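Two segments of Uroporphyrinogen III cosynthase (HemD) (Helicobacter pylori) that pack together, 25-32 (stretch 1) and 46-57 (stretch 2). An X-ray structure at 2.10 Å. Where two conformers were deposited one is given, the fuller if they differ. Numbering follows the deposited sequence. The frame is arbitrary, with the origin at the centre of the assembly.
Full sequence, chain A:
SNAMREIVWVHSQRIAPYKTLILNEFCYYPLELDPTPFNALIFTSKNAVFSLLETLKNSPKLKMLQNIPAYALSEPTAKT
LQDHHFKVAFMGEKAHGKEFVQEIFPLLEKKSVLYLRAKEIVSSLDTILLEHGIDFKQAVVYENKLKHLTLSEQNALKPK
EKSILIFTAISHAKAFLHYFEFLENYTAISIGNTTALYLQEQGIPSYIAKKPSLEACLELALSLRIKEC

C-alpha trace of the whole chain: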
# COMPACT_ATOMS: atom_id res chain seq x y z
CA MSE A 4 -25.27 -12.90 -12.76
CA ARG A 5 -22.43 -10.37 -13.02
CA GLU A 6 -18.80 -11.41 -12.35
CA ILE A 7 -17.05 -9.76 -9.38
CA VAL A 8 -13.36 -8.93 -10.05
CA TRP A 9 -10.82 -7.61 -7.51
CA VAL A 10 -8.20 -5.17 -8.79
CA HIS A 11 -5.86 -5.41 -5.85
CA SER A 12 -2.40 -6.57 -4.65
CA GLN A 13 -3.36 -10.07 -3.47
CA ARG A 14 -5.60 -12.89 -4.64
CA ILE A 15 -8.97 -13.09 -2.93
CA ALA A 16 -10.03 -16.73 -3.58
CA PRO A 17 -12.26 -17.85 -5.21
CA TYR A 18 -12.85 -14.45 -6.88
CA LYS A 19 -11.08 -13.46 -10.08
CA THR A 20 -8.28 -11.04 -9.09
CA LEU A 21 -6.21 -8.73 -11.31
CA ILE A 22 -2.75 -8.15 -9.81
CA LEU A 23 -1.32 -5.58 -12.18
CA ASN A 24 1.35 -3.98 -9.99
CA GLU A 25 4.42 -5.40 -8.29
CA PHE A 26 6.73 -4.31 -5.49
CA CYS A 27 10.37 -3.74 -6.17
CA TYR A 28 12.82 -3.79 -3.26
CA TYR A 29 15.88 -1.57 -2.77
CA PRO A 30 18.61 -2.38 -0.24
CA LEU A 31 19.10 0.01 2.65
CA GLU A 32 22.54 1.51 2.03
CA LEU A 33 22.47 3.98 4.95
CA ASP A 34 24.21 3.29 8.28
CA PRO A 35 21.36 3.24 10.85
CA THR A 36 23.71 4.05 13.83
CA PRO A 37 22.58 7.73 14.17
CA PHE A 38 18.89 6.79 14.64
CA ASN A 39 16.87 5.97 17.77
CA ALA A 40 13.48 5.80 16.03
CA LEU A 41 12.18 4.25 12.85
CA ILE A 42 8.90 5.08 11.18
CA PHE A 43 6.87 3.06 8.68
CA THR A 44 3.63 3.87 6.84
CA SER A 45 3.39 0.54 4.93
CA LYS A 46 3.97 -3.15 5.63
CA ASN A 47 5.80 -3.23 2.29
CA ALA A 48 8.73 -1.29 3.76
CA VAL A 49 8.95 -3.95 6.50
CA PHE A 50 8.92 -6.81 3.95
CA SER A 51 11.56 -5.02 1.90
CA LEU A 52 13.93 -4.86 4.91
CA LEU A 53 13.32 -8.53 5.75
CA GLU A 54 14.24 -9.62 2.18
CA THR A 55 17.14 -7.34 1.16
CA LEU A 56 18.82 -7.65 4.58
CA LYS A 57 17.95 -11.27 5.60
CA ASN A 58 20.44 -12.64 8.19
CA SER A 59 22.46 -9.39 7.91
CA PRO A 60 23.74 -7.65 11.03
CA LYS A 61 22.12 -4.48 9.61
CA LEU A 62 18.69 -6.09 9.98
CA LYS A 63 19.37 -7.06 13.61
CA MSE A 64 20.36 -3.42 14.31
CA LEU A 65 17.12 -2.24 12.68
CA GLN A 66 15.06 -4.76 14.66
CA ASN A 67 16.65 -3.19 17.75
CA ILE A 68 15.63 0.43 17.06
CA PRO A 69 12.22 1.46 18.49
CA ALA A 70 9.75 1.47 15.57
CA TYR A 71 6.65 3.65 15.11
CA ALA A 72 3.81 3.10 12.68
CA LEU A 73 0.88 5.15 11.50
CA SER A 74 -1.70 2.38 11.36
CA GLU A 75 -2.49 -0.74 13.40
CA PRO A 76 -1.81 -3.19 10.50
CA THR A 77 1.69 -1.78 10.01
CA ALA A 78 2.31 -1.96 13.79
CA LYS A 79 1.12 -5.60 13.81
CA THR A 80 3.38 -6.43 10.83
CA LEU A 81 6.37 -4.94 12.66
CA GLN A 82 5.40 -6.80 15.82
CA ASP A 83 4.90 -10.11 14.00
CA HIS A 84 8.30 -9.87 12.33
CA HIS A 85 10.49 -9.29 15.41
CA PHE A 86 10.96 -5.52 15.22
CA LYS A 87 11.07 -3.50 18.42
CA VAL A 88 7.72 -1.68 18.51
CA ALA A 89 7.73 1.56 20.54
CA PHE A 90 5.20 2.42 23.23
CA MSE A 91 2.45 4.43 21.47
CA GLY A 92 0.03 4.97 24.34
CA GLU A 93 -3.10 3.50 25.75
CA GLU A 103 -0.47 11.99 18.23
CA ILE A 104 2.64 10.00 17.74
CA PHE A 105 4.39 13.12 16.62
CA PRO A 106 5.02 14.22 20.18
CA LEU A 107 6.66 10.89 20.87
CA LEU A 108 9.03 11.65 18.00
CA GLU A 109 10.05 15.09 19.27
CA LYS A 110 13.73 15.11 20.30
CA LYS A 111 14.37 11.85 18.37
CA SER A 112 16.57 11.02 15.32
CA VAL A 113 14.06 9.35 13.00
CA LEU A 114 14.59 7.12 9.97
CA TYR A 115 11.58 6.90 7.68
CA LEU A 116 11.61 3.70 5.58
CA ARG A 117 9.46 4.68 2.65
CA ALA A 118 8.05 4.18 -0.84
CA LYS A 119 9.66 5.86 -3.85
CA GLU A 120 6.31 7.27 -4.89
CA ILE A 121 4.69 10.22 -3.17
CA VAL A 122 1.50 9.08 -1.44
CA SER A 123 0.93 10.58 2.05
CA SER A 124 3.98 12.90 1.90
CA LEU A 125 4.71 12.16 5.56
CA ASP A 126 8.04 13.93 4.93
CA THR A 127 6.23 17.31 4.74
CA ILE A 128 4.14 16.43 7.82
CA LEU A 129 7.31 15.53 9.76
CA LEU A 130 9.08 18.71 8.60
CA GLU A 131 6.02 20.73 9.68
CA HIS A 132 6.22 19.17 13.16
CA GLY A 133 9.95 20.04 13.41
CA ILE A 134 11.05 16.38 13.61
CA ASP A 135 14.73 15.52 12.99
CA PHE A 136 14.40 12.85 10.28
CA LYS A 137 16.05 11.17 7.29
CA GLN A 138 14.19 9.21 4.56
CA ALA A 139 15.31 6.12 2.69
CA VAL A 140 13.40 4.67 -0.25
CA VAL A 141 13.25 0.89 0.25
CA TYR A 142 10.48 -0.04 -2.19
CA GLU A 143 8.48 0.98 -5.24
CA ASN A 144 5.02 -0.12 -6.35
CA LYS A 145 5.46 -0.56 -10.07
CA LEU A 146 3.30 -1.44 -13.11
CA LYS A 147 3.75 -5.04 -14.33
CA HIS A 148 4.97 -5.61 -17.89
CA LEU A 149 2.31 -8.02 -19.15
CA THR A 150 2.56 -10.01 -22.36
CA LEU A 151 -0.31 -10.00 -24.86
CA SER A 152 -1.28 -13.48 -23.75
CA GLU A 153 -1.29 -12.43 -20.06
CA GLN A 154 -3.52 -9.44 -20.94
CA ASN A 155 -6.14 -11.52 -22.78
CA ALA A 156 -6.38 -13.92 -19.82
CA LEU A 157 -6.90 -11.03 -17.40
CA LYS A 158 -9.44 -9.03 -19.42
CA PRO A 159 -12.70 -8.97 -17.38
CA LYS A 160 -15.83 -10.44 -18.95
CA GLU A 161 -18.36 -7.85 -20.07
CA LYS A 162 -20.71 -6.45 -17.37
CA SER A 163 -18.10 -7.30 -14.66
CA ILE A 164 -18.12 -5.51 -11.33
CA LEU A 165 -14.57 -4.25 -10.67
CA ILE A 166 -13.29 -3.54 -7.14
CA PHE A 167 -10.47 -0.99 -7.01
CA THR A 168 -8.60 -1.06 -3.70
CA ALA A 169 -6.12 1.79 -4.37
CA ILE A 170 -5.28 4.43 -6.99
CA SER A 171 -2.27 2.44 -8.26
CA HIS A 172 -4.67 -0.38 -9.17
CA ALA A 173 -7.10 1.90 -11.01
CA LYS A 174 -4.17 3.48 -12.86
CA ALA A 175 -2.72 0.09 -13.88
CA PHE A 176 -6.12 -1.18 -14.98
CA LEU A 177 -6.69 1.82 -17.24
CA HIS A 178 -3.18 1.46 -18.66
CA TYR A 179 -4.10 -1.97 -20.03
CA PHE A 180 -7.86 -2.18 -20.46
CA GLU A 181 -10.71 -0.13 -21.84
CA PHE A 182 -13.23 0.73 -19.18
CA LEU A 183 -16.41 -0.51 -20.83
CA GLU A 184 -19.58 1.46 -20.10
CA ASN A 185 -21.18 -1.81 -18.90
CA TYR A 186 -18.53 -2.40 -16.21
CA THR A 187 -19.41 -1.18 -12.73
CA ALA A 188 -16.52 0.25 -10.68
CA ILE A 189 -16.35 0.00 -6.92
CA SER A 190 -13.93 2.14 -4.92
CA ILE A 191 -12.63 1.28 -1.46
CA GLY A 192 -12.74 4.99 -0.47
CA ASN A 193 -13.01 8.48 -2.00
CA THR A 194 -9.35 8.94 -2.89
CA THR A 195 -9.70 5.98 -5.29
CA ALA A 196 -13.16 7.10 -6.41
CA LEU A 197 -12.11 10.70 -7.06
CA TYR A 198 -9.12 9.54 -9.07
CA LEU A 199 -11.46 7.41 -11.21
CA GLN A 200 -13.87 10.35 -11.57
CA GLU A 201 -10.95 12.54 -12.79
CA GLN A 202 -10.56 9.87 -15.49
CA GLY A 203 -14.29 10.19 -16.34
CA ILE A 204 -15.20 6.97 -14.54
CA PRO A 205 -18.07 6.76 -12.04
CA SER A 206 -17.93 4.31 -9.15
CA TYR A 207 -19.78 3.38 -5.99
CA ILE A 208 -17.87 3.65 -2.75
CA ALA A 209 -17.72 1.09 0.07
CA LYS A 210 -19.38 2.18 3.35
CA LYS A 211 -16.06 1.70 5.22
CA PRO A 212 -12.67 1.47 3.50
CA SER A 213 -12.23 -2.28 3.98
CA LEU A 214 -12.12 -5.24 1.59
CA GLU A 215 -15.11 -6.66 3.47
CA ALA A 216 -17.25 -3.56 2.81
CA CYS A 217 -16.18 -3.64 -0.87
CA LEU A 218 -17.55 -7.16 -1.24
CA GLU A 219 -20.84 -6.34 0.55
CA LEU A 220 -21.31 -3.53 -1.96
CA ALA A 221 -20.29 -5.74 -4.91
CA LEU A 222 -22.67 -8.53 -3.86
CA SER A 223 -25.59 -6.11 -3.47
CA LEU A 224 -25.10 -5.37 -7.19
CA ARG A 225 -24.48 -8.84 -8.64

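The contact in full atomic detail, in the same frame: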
# COMPACT_ATOMS: atom_id res chain seq x y z
N GLU A 25 3.49 -4.58 -9.06
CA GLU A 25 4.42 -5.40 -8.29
C GLU A 25 5.37 -4.51 -7.49
O GLU A 25 5.64 -3.37 -7.86
CB GLU A 25 5.16 -6.41 -9.19
CG GLU A 25 6.17 -5.80 -10.16
CD GLU A 25 6.62 -6.76 -11.27
OE1 GLU A 25 6.53 -8.00 -11.08
OE2 GLU A 25 7.07 -6.27 -12.33
N PHE A 26 5.84 -5.04 -6.38
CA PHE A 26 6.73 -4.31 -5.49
C PHE A 26 8.16 -4.63 -5.82
O PHE A 26 8.52 -5.77 -6.03
CB PHE A 26 6.40 -4.60 -4.03
CG PHE A 26 5.12 -3.97 -3.58
CD1 PHE A 26 5.06 -2.61 -3.33
CD2 PHE A 26 3.95 -4.72 -3.49
CE1 PHE A 26 3.85 -2.00 -2.94
CE2 PHE A 26 2.75 -4.12 -3.11
CZ PHE A 26 2.71 -2.76 -2.84
N CYS A 27 8.95 -3.58 -5.94
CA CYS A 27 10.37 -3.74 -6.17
C CYS A 27 11.13 -3.25 -4.94
O CYS A 27 10.83 -2.20 -4.38
CB CYS A 27 10.79 -3.03 -7.46
SG CYS A 27 9.92 -3.66 -8.93
N TYR A 28 12.08 -4.06 -4.50
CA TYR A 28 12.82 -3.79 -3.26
C TYR A 28 14.20 -3.22 -3.51
O TYR A 28 14.91 -3.67 -4.42
CB TYR A 28 12.93 -5.05 -2.43
CG TYR A 28 11.62 -5.59 -1.91
CD1 TYR A 28 10.51 -4.76 -1.73
CD2 TYR A 28 11.51 -6.92 -1.55
CE1 TYR A 28 9.30 -5.28 -1.23
CE2 TYR A 28 10.33 -7.44 -1.04
CZ TYR A 28 9.24 -6.61 -0.89
OH TYR A 28 8.08 -7.16 -0.39
N TYR A 29 14.57 -2.22 -2.71
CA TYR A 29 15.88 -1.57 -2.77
C TYR A 29 16.61 -1.73 -1.44
O TYR A 29 16.05 -1.42 -0.38
CB TYR A 29 15.75 -0.09 -3.11
CG TYR A 29 14.93 0.19 -4.35
CD1 TYR A 29 15.41 -0.14 -5.62
CD2 TYR A 29 13.68 0.77 -4.25
CE1 TYR A 29 14.66 0.11 -6.75
CE2 TYR A 29 12.92 1.03 -5.38
CZ TYR A 29 13.41 0.70 -6.62
OH TYR A 29 12.65 0.95 -7.74
N PRO A 30 17.85 -2.23 -1.48
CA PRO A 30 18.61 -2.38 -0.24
C PRO A 30 18.80 -1.06 0.51
O PRO A 30 18.92 0.01 -0.10
CB PRO A 30 19.97 -2.92 -0.74
CG PRO A 30 19.64 -3.65 -1.99
CD PRO A 30 18.58 -2.76 -2.65
N LEU A 31 18.80 -1.14 1.82
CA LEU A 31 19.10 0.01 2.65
C LEU A 31 20.62 0.15 2.74
O LEU A 31 21.31 -0.69 3.33
CB LEU A 31 18.47 -0.16 4.04
CG LEU A 31 18.66 0.97 5.05
CD1 LEU A 31 17.87 2.21 4.63
CD2 LEU A 31 18.23 0.44 6.42
N GLU A 32 21.11 1.23 2.13
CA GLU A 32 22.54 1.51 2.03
C GLU A 32 23.05 2.27 3.25
O GLU A 32 24.20 2.07 3.69
CB GLU A 32 22.84 2.32 0.76
N LYS A 46 3.35 -1.85 5.40
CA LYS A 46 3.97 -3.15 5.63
C LYS A 46 5.01 -3.52 4.56
O LYS A 46 5.91 -4.33 4.78
CB LYS A 46 2.89 -4.23 5.75
CG LYS A 46 2.13 -4.53 4.43
CD LYS A 46 0.91 -5.42 4.70
CE LYS A 46 0.10 -5.65 3.44
NZ LYS A 46 -1.05 -6.54 3.74
N ASN A 47 4.90 -2.90 3.39
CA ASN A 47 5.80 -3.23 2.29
C ASN A 47 7.25 -2.80 2.52
O ASN A 47 8.18 -3.42 2.02
CB ASN A 47 5.26 -2.68 0.97
CG ASN A 47 3.99 -3.41 0.55
OD1 ASN A 47 4.00 -4.62 0.37
ND2 ASN A 47 2.89 -2.67 0.43
N ALA A 48 7.41 -1.73 3.31
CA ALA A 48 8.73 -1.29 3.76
C ALA A 48 9.32 -2.28 4.77
O ALA A 48 10.53 -2.53 4.75
CB ALA A 48 8.67 0.12 4.35
N VAL A 49 8.48 -2.89 5.61
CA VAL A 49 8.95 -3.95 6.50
C VAL A 49 9.41 -5.18 5.70
O VAL A 49 10.52 -5.70 5.92
CB VAL A 49 7.88 -4.36 7.56
CG1 VAL A 49 8.45 -5.38 8.55
CG2 VAL A 49 7.35 -3.11 8.32
N PHE A 50 8.58 -5.64 4.76
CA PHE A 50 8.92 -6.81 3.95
C PHE A 50 10.18 -6.61 3.12
O PHE A 50 10.95 -7.54 2.93
CB PHE A 50 7.76 -7.19 3.02
CG PHE A 50 6.54 -7.61 3.74
CD1 PHE A 50 6.62 -8.40 4.89
CD2 PHE A 50 5.28 -7.24 3.27
CE1 PHE A 50 5.47 -8.81 5.57
CE2 PHE A 50 4.12 -7.63 3.94
CZ PHE A 50 4.21 -8.41 5.09
N SER A 51 10.36 -5.40 2.62
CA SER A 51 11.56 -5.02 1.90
C SER A 51 12.80 -5.22 2.76
O SER A 51 13.77 -5.81 2.31
CB SER A 51 11.47 -3.56 1.44
OG SER A 51 12.66 -3.19 0.74
N LEU A 52 12.78 -4.71 4.00
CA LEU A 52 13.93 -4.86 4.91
C LEU A 52 14.24 -6.33 5.19
O LEU A 52 15.38 -6.76 5.07
CB LEU A 52 13.70 -4.09 6.22
CG LEU A 52 13.65 -2.56 6.16
CD1 LEU A 52 13.38 -2.02 7.55
CD2 LEU A 52 14.95 -1.96 5.58
N LEU A 53 13.21 -7.09 5.54
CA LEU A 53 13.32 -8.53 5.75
C LEU A 53 14.01 -9.30 4.60
O LEU A 53 14.84 -10.19 4.84
CB LEU A 53 11.93 -9.12 6.03
CG LEU A 53 11.29 -8.68 7.35
CD1 LEU A 53 9.87 -9.18 7.45
CD2 LEU A 53 12.11 -9.18 8.55
N GLU A 54 13.69 -8.94 3.36
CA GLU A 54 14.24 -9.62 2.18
C GLU A 54 15.65 -9.16 1.80
O GLU A 54 16.55 -10.00 1.64
CB GLU A 54 13.30 -9.51 0.97
CG GLU A 54 13.79 -10.28 -0.24
CD GLU A 54 12.77 -10.38 -1.37
OE1 GLU A 54 11.64 -10.86 -1.13
OE2 GLU A 54 13.13 -10.00 -2.52
N THR A 55 15.86 -7.86 1.64
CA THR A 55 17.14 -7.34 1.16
C THR A 55 18.25 -7.48 2.21
O THR A 55 19.43 -7.43 1.87
CB THR A 55 17.07 -5.86 0.75
OG1 THR A 55 16.72 -5.09 1.90
CG2 THR A 55 16.04 -5.63 -0.37
N LEU A 56 17.86 -7.62 3.47
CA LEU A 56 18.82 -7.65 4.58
C LEU A 56 18.75 -8.94 5.41
O LEU A 56 19.28 -8.97 6.51
CB LEU A 56 18.61 -6.43 5.50
CG LEU A 56 18.78 -5.01 4.94
CD1 LEU A 56 18.34 -4.01 5.98
CD2 LEU A 56 20.22 -4.74 4.48
N LYS A 57 18.11 -9.98 4.89
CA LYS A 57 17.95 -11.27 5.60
C LYS A 57 19.29 -11.77 6.16
O LYS A 57 20.30 -11.75 5.46
CB LYS A 57 17.32 -12.33 4.68
O HOH W 1 5.85 -6.19 -0.56
O HOH W 2 15.33 -2.85 1.79

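A strand and the loop that follows it can pack on a helix mainly through aromatic and aliphatic contacts, with no direct hydrogen bond across and two waters bridging some of the polar groups, and this segment pair of HemD is a compact example. The strand 25-28 and the helix 46-55 run at 49° to one another, and the chains draw closer along their length: the CA atoms of Phe 26 and Asn 47 lie 7.9 Å apart, those of Pro 30 and Thr 55 only 5.4 Å.

Strand alternation sets the pattern. Phe 26 and Tyr 28 point toward the helix, whereas Cys 27 points away and touches nothing on it. Of the residues here Tyr 28 is covered most, 130 Å², in a contact that buries 541 Å² over both sides. Its flat ring lies against the helix so that Ser 51 CA sits 3.6 Å from the ring centroid, almost on the ring normal, a CH-pi contact over the ring face, where Ser 51 CB also lies, 3.5 Å from Tyr 28 CD1. At the ring edge, Glu 54 OE2 approaches Tyr 28 CD2 to 3.6 Å, while Phe 50 CB lies 3.4 Å from Tyr 28 OH. Phe 26 offers a ring face to the amide of Asn 47, with its CZ 3.3 Å from Asn 47 ND2.

Beyond the strand, aliphatic groups take over. Leu 31, buried, sets its CD2 4.2 Å from Leu 52 CD2 and its CB 4.3 Å from Leu 56 CD1, and Pro 30 CA rests 3.9 Å from Thr 55 CB.

Two waters complete the join. The O atom of water 1 is 2.4 Å from Tyr 28 OH and 2.6 Å from Asn 47 OD1, donating to the latter. The O atom of water 2 is 2.7 Å from Tyr 29 O and 2.9 Å from Ser 51 OG, donating to both, and 2.6 Å from Thr 55 OG1, linking a loop carbonyl to two helix hydroxyls one turn apart.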